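Local coordinates for ORF10 (Moritella marina, PDB 6RIW), which forms the ketosynthase and chain length factor didomain of a polyunsaturated fatty acid synthase and probably condenses acyl units in fatty acid biosynthesis, at residues M41-A46 and Q590-V595; G53-F58 and A629-L634; Q131-L136 and M584-H589; D227-N232 and R594-T599. One frame throughout, in Å; residues are numbered along the deposited sequence.

Contact 1: residues M41-A46 and Q590-V595; sequences MGVDPA and QYRGRV
Where helix 38-41 of the ketosynthase half runs out, its last carbonyl is taken by an arginine of the chain length factor half: Met41 O receives the guanidinium of Arg592, sent over from helix 589-595. The main bond runs from Arg592 NH2 to Met41 O at 2.9 Å, with an N-H...O angle of 141°. The donor lies in the plane of the carbonyl and close to its axis (C=O...N 158°), although the oxygen sits somewhat out of the guanidinium plane. Arg592 NH1 adds a second, weak bond to Met41 O at 3.3 Å. An outstretched chain makes this reach possible: CG stands trans to the backbone N (chi1 -177°) and the carbons then run straight to NE. The other donors of the group are used too, NE on Asn596 and NH1 in a salt bridge with Asp227, so the rotation of the guanidinium is fixed from several sides. Val43 points back at the arginine from the opposite direction, its CG1 methyl 3.8 Å from Arg592 NH2. Gly42, with positive phi, turns the chain between Met41 and Val43. A guanidinium set on a C-terminal carbonyl, where even a short helix would probably carry some negative charge, here joins the two thiolase-like halves of the didomain.

Contact 2: residues G53-F58 and A629-L634; sequences GDTDKF and ASAAQL
Thr55 lays its methyl against that of Ala631: CG2 and CB are 3.4 Å apart, tighter than usual for two carbons. The branch that touches is fixed by the first torsion (chi1 -47°), with CG2 turned away from the backbone N and OG1 left beside it. Ala631 points at the ketosynthase loop, and the same CB also lies 4.2 Å from Asp56 OD1. Thr55 and Asp56 are the two central residues of a type II beta turn from Asp54 to Lys57, and Asp56 takes the position with positive phi. Its carboxylate swings toward the chain length factor half, where a water completes the junction: the water donates to Asp56 OD1 at 2.6 Å and accepts from Ala632 N at 3.0 Å. The other oxygen, Asp56 OD2, makes salt bridges with Arg594 and Lys625, both on the chain length factor side. No direct hydrogen bond links the two loops. What crosses is one methyl pair and one bridging water, next to a buried carboxylate with two cationic partners; these charges would probably keep Asp56 ionised, while the water relays between Asp56 OD1 and the N-H of Ala632.

Contact 3: residues Q131-L136 and M584-H589; sequences QLFMPL and MELELH
Helix 129-148 passes the short 3-10 turn 586-588 where that turn leads into helix 589-595, and the two backbones come closest at Phe133 and His589, whose CA atoms are 6.7 Å apart. Between them the rings meet obliquely, centroids 4.7 Å apart and planes inclined at 39°. Phe133 CD2 makes the nearest approach, with CE2 beside it: CD2 lies over one face of the imidazole, toward its rim, 3.4 Å from His589 ND1 and equally near CE1. The imidazole is held by its nitrogens. His589 ND1 donates to Leu586 O at 2.8 Å (N-H...O 156°), with the oxygen close to the ring plane, and NE2 is hydrogen-bonded to Ser129, at the start of the phenylalanine's own helix. Leu586 O takes a second bond, from the backbone N of His589. This histidine thus ties the chain length factor turn to a ketosynthase helix, at the buried interface of two thiolase-like domains. Further out on the phenyl ring, Leu586 CD2 packs 4.0 Å from Phe133 CZ, and Leu132 CB of the same helix sits over the centre of one phenyl face. Met134 bends at chi2 and runs at about a right angle to the histidine side chain, bringing CE to 3.3 Å from His589 O and 4.1 Å from His589 CB. Right after it the helix kinks: Pro135 has no N-H to give to the preceding turn, and Leu136 N reaches only three residues back, to Phe133 O.

Contact 4: residues D227-N232 and R594-T599; sequences DPMFVN and RVNLTT
The amide of Asn596 has the methyl of Met229 above one face: CE stands over the oxygen end, 4.3 Å from Asn596 OD1. That same oxygen accepts a hydrogen bond from NE of Arg592, and the guanidinium of Arg592 in turn presents a face to Met229 CE, which hovers above its central carbon. The methionine comes from the first turn of helix 228-237 in the ketosynthase domain, and it enters the junction of helices 589-595 and 597-608 in the chain length factor domain. Its chain leaves the helix at chi1 180°, runs straight to the sulfur and bends only at the last torsion, which turns the methyl to the two flat groups. The sulfur meets a branch of Val595 on the way, SD to CG1 4.0 Å, the two side chains sliding past one another in opposite directions. Nothing polar is exchanged directly between these segments. Met229's helix begins with an N-cap: Asp227 OD1 accepts from Met229 N at 3.0 Å, the N-H meeting that oxygen from well above the carboxylate plane, 60° out of it.

Overall arrangement
All four contacts join the ketosynthase half to the chain length factor half. Contacts 1 and 4 are nearly one site, their centres about 2 Å apart, and both use helix 589-595: the first is polar, the second apolar, with Arg592 and Met229 touching each other between them. Contact 3, also buried, lies about 13 Å from both centres and is aromatic; Met134 packs against Arg592 and Gly593 there. Contact 2 is only partly buried, and water enters its chemistry. It connects to contacts 1 and 4 through Arg594, which salt-bridges Asp56 and probably bonds to Ala629 O. Contact 2 does not touch contact 3, whereas contact 4 does, at Phe230 and Leu588.

Contact 1: residues M41-A46 and Q590-V595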
loop_
_atom_site.group_PDB
_atom_site.type_symbol
_atom_site.label_atom_id
_atom_site.label_comp_id
_atom_site.label_asym_id
_atom_site.label_seq_id
_atom_site.Cartn_x
_atom_site.Cartn_y
_atom_site.Cartn_z
ATOM N N MET A 41 -8.766 -12.659 15.483
ATOM C CA MET A 41 -9.473 -11.422 15.802
ATOM C C MET A 41 -8.979 -10.729 17.063
ATOM O O MET A 41 -9.323 -9.556 17.257
ATOM C CB MET A 41 -10.979 -11.685 15.953
ATOM C CG MET A 41 -11.635 -12.330 14.728
ATOM S SD MET A 41 -11.623 -11.190 13.314
ATOM C CE MET A 41 -12.325 -12.246 12.010
ATOM N N GLY A 42 -8.199 -11.404 17.919
ATOM C CA GLY A 42 -7.765 -10.841 19.194
ATOM C C GLY A 42 -8.888 -10.659 20.194
ATOM O O GLY A 42 -8.681 -10.043 21.257
ATOM N N VAL A 43 -10.077 -11.145 19.850
ATOM C CA VAL A 43 -11.287 -11.101 20.669
ATOM C C VAL A 43 -12.084 -12.357 20.332
ATOM O O VAL A 43 -11.816 -13.030 19.336
ATOM C CB VAL A 43 -12.160 -9.859 20.375
ATOM C CG1 VAL A 43 -11.459 -8.558 20.783
ATOM C CG2 VAL A 43 -12.514 -9.849 18.892
ATOM N N ASP A 44 -13.084 -12.663 21.148
ATOM C CA ASP A 44 -14.022 -13.746 20.837
ATOM C C ASP A 44 -14.855 -13.355 19.623
ATOM O O ASP A 44 -15.632 -12.394 19.714
ATOM C CB ASP A 44 -14.904 -14.015 22.065
ATOM C CG ASP A 44 -16.038 -15.026 21.803
ATOM O OD1 ASP A 44 -16.132 -15.605 20.701
ATOM O OD2 ASP A 44 -16.842 -15.247 22.745
ATOM N N PRO A 45 -14.726 -14.045 18.479
ATOM C CA PRO A 45 -15.452 -13.607 17.270
ATOM C C PRO A 45 -16.966 -13.610 17.428
ATOM O O PRO A 45 -17.649 -12.790 16.800
ATOM C CB PRO A 45 -14.999 -14.618 16.203
ATOM C CG PRO A 45 -13.672 -15.128 16.714
ATOM C CD PRO A 45 -13.820 -15.176 18.200
ATOM N N ALA A 46 -17.513 -14.500 18.261
ATOM C CA ALA A 46 -18.965 -14.555 18.433
ATOM C C ALA A 46 -19.528 -13.247 18.978
ATOM O O ALA A 46 -20.667 -12.891 18.666
ATOM C CB ALA A 46 -19.344 -15.719 19.357
ATOM N N GLN A 590 -8.453 4.236 14.201
ATOM C CA GLN A 590 -9.598 4.727 14.953
ATOM C C GLN A 590 -10.838 3.880 14.712
ATOM O O GLN A 590 -11.724 3.855 15.568
ATOM C CB GLN A 590 -9.865 6.196 14.594
ATOM C CG GLN A 590 -8.748 7.116 15.053
ATOM C CD GLN A 590 -8.859 8.508 14.463
ATOM O OE1 GLN A 590 -9.917 8.892 13.988
ATOM N NE2 GLN A 590 -7.767 9.273 14.502
ATOM N N TYR A 591 -10.923 3.187 13.573
ATOM C CA TYR A 591 -12.118 2.403 13.293
ATOM C C TYR A 591 -12.254 1.227 14.261
ATOM O O TYR A 591 -13.314 1.032 14.882
ATOM C CB TYR A 591 -12.116 1.918 11.846
ATOM C CG TYR A 591 -13.313 1.053 11.595
ATOM C CD1 TYR A 591 -14.592 1.585 11.662
ATOM C CD2 TYR A 591 -13.169 -0.306 11.344
ATOM C CE1 TYR A 591 -15.714 0.781 11.483
ATOM C CE2 TYR A 591 -14.276 -1.114 11.152
ATOM C CZ TYR A 591 -15.543 -0.560 11.224
ATOM O OH TYR A 591 -16.636 -1.365 11.040
ATOM N N ARG A 592 -11.207 0.413 14.399
ATOM C CA ARG A 592 -11.258 -0.610 15.448
ATOM C C ARG A 592 -11.262 0.030 16.836
ATOM O O ARG A 592 -11.848 -0.523 17.780
ATOM C CB ARG A 592 -10.089 -1.593 15.313
ATOM C CG ARG A 592 -10.178 -2.719 16.359
ATOM C CD ARG A 592 -9.187 -3.852 16.138
ATOM N NE ARG A 592 -9.329 -4.807 17.244
ATOM C CZ ARG A 592 -8.971 -6.087 17.192
ATOM N NH1 ARG A 592 -8.442 -6.583 16.088
ATOM N NH2 ARG A 592 -9.152 -6.873 18.251
ATOM N N GLY A 593 -10.626 1.194 16.977
ATOM C CA GLY A 593 -10.736 1.944 18.217
ATOM C C GLY A 593 -12.176 2.146 18.650
ATOM O O GLY A 593 -12.480 2.132 19.845
ATOM N N ARG A 594 -13.082 2.323 17.687
ATOM C CA ARG A 594 -14.513 2.376 17.996
ATOM C C ARG A 594 -15.104 0.978 18.196
ATOM O O ARG A 594 -15.750 0.688 19.213
ATOM C CB ARG A 594 -15.242 3.111 16.866
ATOM C CG ARG A 594 -16.769 2.967 16.877
ATOM C CD ARG A 594 -17.435 3.121 15.501
ATOM N NE ARG A 594 -18.796 2.588 15.606
ATOM C CZ ARG A 594 -19.855 3.291 15.994
ATOM N NH1 ARG A 594 -19.732 4.578 16.262
ATOM N NH2 ARG A 594 -21.041 2.696 16.113
ATOM N N VAL A 595 -14.889 0.098 17.236
ATOM C CA VAL A 595 -15.613 -1.175 17.196
ATOM C C VAL A 595 -15.316 -2.014 18.436
ATOM O O VAL A 595 -16.215 -2.642 19.019
ATOM C CB VAL A 595 -15.259 -1.927 15.903
ATOM C CG1 VAL A 595 -15.651 -3.374 16.004
ATOM C CG2 VAL A 595 -15.921 -1.233 14.693
#

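Contact 2: residues G53-F58 and A629-L634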
loop_
_atom_site.group_PDB
_atom_site.type_symbol
_atom_site.label_atom_id
_atom_site.label_comp_id
_atom_site.label_asym_id
_atom_site.label_seq_id
_atom_site.Cartn_x
_atom_site.Cartn_y
_atom_site.Cartn_z
ATOM N N GLY A 53 -26.156 -6.134 7.765
ATOM C CA GLY A 53 -26.747 -4.848 8.067
ATOM C C GLY A 53 -26.600 -4.389 9.502
ATOM O O GLY A 53 -26.952 -3.240 9.800
ATOM N N ASP A 54 -26.082 -5.235 10.400
ATOM C CA ASP A 54 -25.957 -4.877 11.808
ATOM C C ASP A 54 -24.674 -4.087 12.046
ATOM O O ASP A 54 -23.594 -4.496 11.616
ATOM C CB ASP A 54 -25.973 -6.131 12.684
ATOM C CG ASP A 54 -27.344 -6.803 12.717
ATOM O OD1 ASP A 54 -28.313 -6.206 12.195
ATOM O OD2 ASP A 54 -27.452 -7.929 13.257
ATOM N N THR A 55 -24.795 -2.968 12.753
ATOM C CA THR A 55 -23.670 -2.049 12.916
ATOM C C THR A 55 -22.593 -2.634 13.824
ATOM O O THR A 55 -22.893 -3.215 14.870
ATOM C CB THR A 55 -24.155 -0.727 13.512
ATOM O OG1 THR A 55 -25.320 -0.273 12.812
ATOM C CG2 THR A 55 -23.066 0.323 13.409
ATOM N N ASP A 56 -21.329 -2.426 13.437
ATOM C CA ASP A 56 -20.151 -2.886 14.184
ATOM C C ASP A 56 -20.140 -4.406 14.347
ATOM O O ASP A 56 -19.579 -4.925 15.315
ATOM C CB ASP A 56 -20.024 -2.211 15.557
ATOM C CG ASP A 56 -20.046 -0.672 15.483
ATOM O OD1 ASP A 56 -19.455 -0.074 14.561
ATOM O OD2 ASP A 56 -20.667 -0.055 16.366
ATOM N N LYS A 57 -20.726 -5.130 13.383
ATOM C CA LYS A 57 -20.768 -6.589 13.396
ATOM C C LYS A 57 -20.378 -7.129 12.023
ATOM O O LYS A 57 -20.638 -6.496 10.997
ATOM C CB LYS A 57 -22.178 -7.114 13.751
ATOM C CG LYS A 57 -22.744 -6.586 15.035
ATOM C CD LYS A 57 -22.101 -7.268 16.226
ATOM C CE LYS A 57 -22.836 -6.889 17.504
ATOM N NZ LYS A 57 -22.069 -7.260 18.717
ATOM N N PHE A 58 -19.747 -8.300 11.995
ATOM C CA PHE A 58 -19.638 -9.010 10.729
ATOM C C PHE A 58 -20.618 -10.181 10.721
ATOM O O PHE A 58 -21.069 -10.632 11.770
ATOM C CB PHE A 58 -18.200 -9.479 10.416
ATOM C CG PHE A 58 -17.384 -9.910 11.603
ATOM C CD1 PHE A 58 -17.752 -11.001 12.359
ATOM C CD2 PHE A 58 -16.197 -9.265 11.900
ATOM C CE1 PHE A 58 -16.967 -11.420 13.427
ATOM C CE2 PHE A 58 -15.398 -9.674 12.957
ATOM C CZ PHE A 58 -15.784 -10.757 13.728
ATOM N N ALA A 629 -15.303 7.350 16.652
ATOM C CA ALA A 629 -15.384 7.315 15.190
ATOM C C ALA A 629 -16.815 7.002 14.801
ATOM O O ALA A 629 -17.573 6.460 15.599
ATOM C CB ALA A 629 -14.444 6.253 14.594
ATOM N N SER A 630 -17.161 7.306 13.553
ATOM C CA SER A 630 -18.470 6.947 13.024
ATOM C C SER A 630 -18.495 5.477 12.636
ATOM O O SER A 630 -17.462 4.877 12.328
ATOM C CB SER A 630 -18.810 7.804 11.802
ATOM O OG SER A 630 -18.758 9.182 12.133
ATOM N N ALA A 631 -19.688 4.891 12.671
ATOM C CA ALA A 631 -19.847 3.516 12.216
ATOM C C ALA A 631 -19.506 3.408 10.734
ATOM O O ALA A 631 -19.631 4.377 9.979
ATOM C CB ALA A 631 -21.277 3.035 12.448
ATOM N N ALA A 632 -19.081 2.209 10.324
ATOM C CA ALA A 632 -18.699 1.964 8.935
ATOM C C ALA A 632 -19.849 2.260 7.982
ATOM O O ALA A 632 -20.999 1.886 8.232
ATOM C CB ALA A 632 -18.262 0.505 8.757
ATOM N N GLN A 633 -19.536 2.947 6.887
ATOM C CA GLN A 633 -20.474 3.154 5.789
ATOM C C GLN A 633 -19.779 2.773 4.487
ATOM O O GLN A 633 -18.547 2.803 4.397
ATOM C CB GLN A 633 -20.973 4.607 5.724
ATOM C CG GLN A 633 -21.584 5.134 7.029
ATOM C CD GLN A 633 -22.918 4.477 7.365
ATOM O OE1 GLN A 633 -23.541 3.831 6.517
ATOM N NE2 GLN A 633 -23.357 4.634 8.618
ATOM N N LEU A 634 -20.585 2.434 3.474
ATOM C CA LEU A 634 -20.060 1.828 2.246
ATOM C C LEU A 634 -18.983 2.693 1.590
ATOM O O LEU A 634 -17.848 2.248 1.365
ATOM C CB LEU A 634 -21.206 1.581 1.257
ATOM C CG LEU A 634 -20.824 0.959 -0.092
ATOM C CD1 LEU A 634 -20.258 -0.414 0.111
ATOM C CD2 LEU A 634 -22.035 0.884 -1.023
HETATM O O HOH W 1 -18.938 -0.240 12.066
#

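Contact 3: residues Q131-L136 and M584-H589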
loop_
_atom_site.group_PDB
_atom_site.type_symbol
_atom_site.label_atom_id
_atom_site.label_comp_id
_atom_site.label_asym_id
_atom_site.label_seq_id
_atom_site.Cartn_x
_atom_site.Cartn_y
_atom_site.Cartn_z
ATOM N N GLN A 131 -1.517 -2.251 18.335
ATOM C CA GLN A 131 -1.002 -2.114 19.694
ATOM C C GLN A 131 -0.353 -0.757 19.921
ATOM O O GLN A 131 -0.295 -0.281 21.062
ATOM C CB GLN A 131 0.022 -3.219 20.003
ATOM C CG GLN A 131 -0.523 -4.639 20.007
ATOM C CD GLN A 131 -1.053 -5.053 21.378
ATOM O OE1 GLN A 131 -1.038 -4.266 22.326
ATOM N NE2 GLN A 131 -1.537 -6.296 21.479
ATOM N N LEU A 132 0.125 -0.118 18.859
ATOM C CA LEU A 132 0.827 1.153 18.983
ATOM C C LEU A 132 -0.102 2.356 19.063
ATOM O O LEU A 132 0.360 3.427 19.455
ATOM C CB LEU A 132 1.792 1.340 17.798
ATOM C CG LEU A 132 2.936 0.315 17.718
ATOM C CD1 LEU A 132 3.594 0.317 16.336
ATOM C CD2 LEU A 132 3.974 0.590 18.770
ATOM N N PHE A 133 -1.386 2.218 18.717
ATOM C CA PHE A 133 -2.249 3.393 18.610
ATOM C C PHE A 133 -3.517 3.306 19.451
ATOM O O PHE A 133 -4.012 4.337 19.907
ATOM C CB PHE A 133 -2.603 3.639 17.143
ATOM C CG PHE A 133 -1.385 3.829 16.295
ATOM C CD1 PHE A 133 -0.560 4.939 16.511
ATOM C CD2 PHE A 133 -1.015 2.878 15.347
ATOM C CE1 PHE A 133 0.606 5.099 15.759
ATOM C CE2 PHE A 133 0.126 3.032 14.581
ATOM C CZ PHE A 133 0.952 4.132 14.781
ATOM N N MET A 134 -4.055 2.109 19.659
ATOM C CA MET A 134 -5.283 1.991 20.449
ATOM C C MET A 134 -5.221 2.710 21.796
ATOM O O MET A 134 -6.243 3.296 22.197
ATOM C CB MET A 134 -5.622 0.509 20.688
ATOM C CG MET A 134 -6.124 -0.272 19.504
ATOM S SD MET A 134 -7.318 0.571 18.429
ATOM C CE MET A 134 -6.997 -0.302 16.891
ATOM N N PRO A 135 -4.118 2.684 22.548
ATOM C CA PRO A 135 -4.140 3.343 23.862
ATOM C C PRO A 135 -4.370 4.842 23.782
ATOM O O PRO A 135 -4.852 5.414 24.757
ATOM C CB PRO A 135 -2.757 3.021 24.445
ATOM C CG PRO A 135 -2.334 1.788 23.761
ATOM C CD PRO A 135 -2.848 1.954 22.342
ATOM N N LEU A 136 -4.037 5.495 22.662
ATOM C CA LEU A 136 -4.380 6.911 22.503
ATOM C C LEU A 136 -5.880 7.123 22.685
ATOM O O LEU A 136 -6.311 7.907 23.534
ATOM C CB LEU A 136 -3.970 7.414 21.119
ATOM C CG LEU A 136 -2.480 7.430 20.766
ATOM C CD1 LEU A 136 -2.288 7.588 19.240
ATOM C CD2 LEU A 136 -1.826 8.568 21.533
ATOM N N MET A 584 0.329 4.010 4.922
ATOM C CA MET A 584 -1.038 3.853 5.424
ATOM C C MET A 584 -1.476 5.104 6.182
ATOM O O MET A 584 -0.665 5.807 6.801
ATOM C CB MET A 584 -1.184 2.592 6.297
ATOM C CG MET A 584 -0.476 2.581 7.630
ATOM S SD MET A 584 -1.255 1.390 8.813
ATOM C CE MET A 584 -2.845 2.075 8.980
ATOM N N GLU A 585 -2.757 5.422 6.062
ATOM C CA GLU A 585 -3.376 6.424 6.917
ATOM C C GLU A 585 -3.441 5.841 8.319
ATOM O O GLU A 585 -4.238 4.935 8.578
ATOM C CB GLU A 585 -4.769 6.764 6.396
ATOM C CG GLU A 585 -5.555 7.740 7.283
ATOM C CD GLU A 585 -4.747 8.987 7.633
ATOM O OE1 GLU A 585 -4.700 9.924 6.791
ATOM O OE2 GLU A 585 -4.170 9.036 8.754
ATOM N N LEU A 586 -2.572 6.316 9.204
ATOM C CA LEU A 586 -2.544 5.786 10.561
ATOM C C LEU A 586 -3.846 6.037 11.312
ATOM O O LEU A 586 -4.143 5.301 12.269
ATOM C CB LEU A 586 -1.362 6.398 11.299
ATOM C CG LEU A 586 0.030 6.050 10.712
ATOM C CD1 LEU A 586 1.111 6.880 11.428
ATOM C CD2 LEU A 586 0.334 4.555 10.841
ATOM N N GLU A 587 -4.638 7.057 10.912
ATOM C CA GLU A 587 -5.939 7.271 11.548
ATOM C C GLU A 587 -6.916 6.128 11.290
ATOM O O GLU A 587 -7.963 6.062 11.956
ATOM C CB GLU A 587 -6.566 8.609 11.104
ATOM C CG GLU A 587 -5.766 9.817 11.590
ATOM C CD GLU A 587 -6.457 11.152 11.284
ATOM O OE1 GLU A 587 -7.415 11.180 10.474
ATOM O OE2 GLU A 587 -6.032 12.174 11.852
ATOM N N LEU A 588 -6.593 5.206 10.381
ATOM C CA LEU A 588 -7.453 4.042 10.199
ATOM C C LEU A 588 -7.581 3.178 11.456
ATOM O O LEU A 588 -8.537 2.388 11.554
ATOM C CB LEU A 588 -6.932 3.179 9.038
ATOM C CG LEU A 588 -7.056 3.778 7.621
ATOM C CD1 LEU A 588 -6.500 2.782 6.609
ATOM C CD2 LEU A 588 -8.491 4.133 7.311
ATOM N N HIS A 589 -6.642 3.288 12.401
ATOM C CA HIS A 589 -6.756 2.557 13.662
ATOM C C HIS A 589 -7.927 3.044 14.500
ATOM O O HIS A 589 -8.366 2.327 15.405
ATOM C CB HIS A 589 -5.443 2.665 14.454
ATOM C CG HIS A 589 -4.294 2.000 13.756
ATOM N ND1 HIS A 589 -3.401 2.694 12.968
ATOM C CD2 HIS A 589 -3.916 0.698 13.702
ATOM C CE1 HIS A 589 -2.516 1.847 12.455
ATOM N NE2 HIS A 589 -2.795 0.632 12.898
#

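Contact 4: residues D227-N232 and R594-T599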
loop_
_atom_site.group_PDB
_atom_site.type_symbol
_atom_site.label_atom_id
_atom_site.label_comp_id
_atom_site.label_asym_id
_atom_site.label_seq_id
_atom_site.Cartn_x
_atom_site.Cartn_y
_atom_site.Cartn_z
ATOM N N ASP A 227 -5.197 -6.892 9.779
ATOM C CA ASP A 227 -6.042 -7.238 10.912
ATOM C C ASP A 227 -7.333 -7.855 10.389
ATOM O O ASP A 227 -8.125 -7.182 9.716
ATOM C CB ASP A 227 -6.324 -5.985 11.760
ATOM C CG ASP A 227 -7.296 -6.243 12.912
ATOM O OD1 ASP A 227 -7.691 -7.407 13.134
ATOM O OD2 ASP A 227 -7.660 -5.263 13.601
ATOM N N PRO A 228 -7.560 -9.147 10.650
ATOM C CA PRO A 228 -8.785 -9.792 10.149
ATOM C C PRO A 228 -10.074 -9.104 10.564
ATOM O O PRO A 228 -11.056 -9.153 9.804
ATOM C CB PRO A 228 -8.690 -11.213 10.732
ATOM C CG PRO A 228 -7.190 -11.447 10.895
ATOM C CD PRO A 228 -6.653 -10.091 11.331
ATOM N N MET A 229 -10.115 -8.456 11.737
ATOM C CA MET A 229 -11.329 -7.739 12.115
ATOM C C MET A 229 -11.584 -6.567 11.178
ATOM O O MET A 229 -12.734 -6.312 10.789
ATOM C CB MET A 229 -11.253 -7.252 13.563
ATOM C CG MET A 229 -12.506 -6.489 13.975
ATOM S SD MET A 229 -12.389 -5.696 15.589
ATOM C CE MET A 229 -12.331 -7.157 16.615
ATOM N N PHE A 230 -10.519 -5.859 10.785
ATOM C CA PHE A 230 -10.652 -4.758 9.838
ATOM C C PHE A 230 -11.121 -5.261 8.484
ATOM O O PHE A 230 -11.993 -4.644 7.850
ATOM C CB PHE A 230 -9.306 -4.040 9.701
ATOM C CG PHE A 230 -9.372 -2.741 8.932
ATOM C CD1 PHE A 230 -9.213 -2.722 7.553
ATOM C CD2 PHE A 230 -9.565 -1.543 9.604
ATOM C CE1 PHE A 230 -9.273 -1.519 6.837
ATOM C CE2 PHE A 230 -9.618 -0.334 8.914
ATOM C CZ PHE A 230 -9.476 -0.326 7.524
ATOM N N VAL A 231 -10.571 -6.403 8.037
ATOM C CA VAL A 231 -10.943 -6.978 6.744
ATOM C C VAL A 231 -12.400 -7.429 6.751
ATOM O O VAL A 231 -13.165 -7.184 5.801
ATOM C CB VAL A 231 -10.011 -8.151 6.404
ATOM C CG1 VAL A 231 -10.542 -8.911 5.193
ATOM C CG2 VAL A 231 -8.592 -7.632 6.165
ATOM N N ASN A 232 -12.794 -8.142 7.795
ATOM C CA ASN A 232 -14.113 -8.756 7.779
ATOM C C ASN A 232 -15.214 -7.733 8.021
ATOM O O ASN A 232 -16.321 -7.874 7.484
ATOM C CB ASN A 232 -14.162 -9.880 8.818
ATOM C CG ASN A 232 -13.445 -11.136 8.347
ATOM O OD1 ASN A 232 -12.453 -11.076 7.595
ATOM N ND2 ASN A 232 -13.962 -12.293 8.756
ATOM N N ARG A 594 -13.082 2.323 17.687
ATOM C CA ARG A 594 -14.513 2.376 17.996
ATOM C C ARG A 594 -15.104 0.978 18.196
ATOM O O ARG A 594 -15.750 0.688 19.213
ATOM C CB ARG A 594 -15.242 3.111 16.866
ATOM C CG ARG A 594 -16.769 2.967 16.877
ATOM C CD ARG A 594 -17.435 3.121 15.501
ATOM N NE ARG A 594 -18.796 2.588 15.606
ATOM C CZ ARG A 594 -19.855 3.291 15.994
ATOM N NH1 ARG A 594 -19.732 4.578 16.262
ATOM N NH2 ARG A 594 -21.041 2.696 16.113
ATOM N N VAL A 595 -14.889 0.098 17.236
ATOM C CA VAL A 595 -15.613 -1.175 17.196
ATOM C C VAL A 595 -15.316 -2.014 18.436
ATOM O O VAL A 595 -16.215 -2.642 19.019
ATOM C CB VAL A 595 -15.259 -1.927 15.903
ATOM C CG1 VAL A 595 -15.651 -3.374 16.004
ATOM C CG2 VAL A 595 -15.921 -1.233 14.693
ATOM N N ASN A 596 -14.066 -1.996 18.887
ATOM C CA ASN A 596 -13.642 -2.891 19.964
ATOM C C ASN A 596 -14.239 -2.500 21.313
ATOM O O ASN A 596 -14.238 -3.320 22.244
ATOM C CB ASN A 596 -12.115 -2.900 20.028
ATOM C CG ASN A 596 -11.549 -4.244 20.419
ATOM O OD1 ASN A 596 -10.643 -4.757 19.759
ATOM N ND2 ASN A 596 -12.037 -4.804 21.538
ATOM N N LEU A 597 -14.777 -1.285 21.436
ATOM C CA LEU A 597 -15.381 -0.896 22.702
ATOM C C LEU A 597 -16.571 -1.786 23.068
ATOM O O LEU A 597 -16.957 -1.805 24.234
ATOM C CB LEU A 597 -15.795 0.579 22.671
ATOM C CG LEU A 597 -14.600 1.544 22.638
ATOM C CD1 LEU A 597 -15.084 2.990 22.396
ATOM C CD2 LEU A 597 -13.849 1.468 23.934
ATOM N N THR A 598 -17.153 -2.506 22.097
ATOM C CA THR A 598 -18.169 -3.534 22.370
ATOM C C THR A 598 -17.768 -4.456 23.523
ATOM O O THR A 598 -18.504 -4.619 24.505
ATOM C CB THR A 598 -18.410 -4.376 21.110
ATOM O OG1 THR A 598 -19.068 -3.574 20.123
ATOM C CG2 THR A 598 -19.287 -5.595 21.427
ATOM N N THR A 599 -16.615 -5.096 23.409
ATOM C CA THR A 599 -16.216 -6.006 24.470
ATOM C C THR A 599 -15.433 -5.298 25.551
ATOM O O THR A 599 -15.451 -5.742 26.705
ATOM C CB THR A 599 -15.394 -7.174 23.907
ATOM O OG1 THR A 599 -14.350 -6.674 23.060
ATOM C CG2 THR A 599 -16.293 -8.111 23.102
#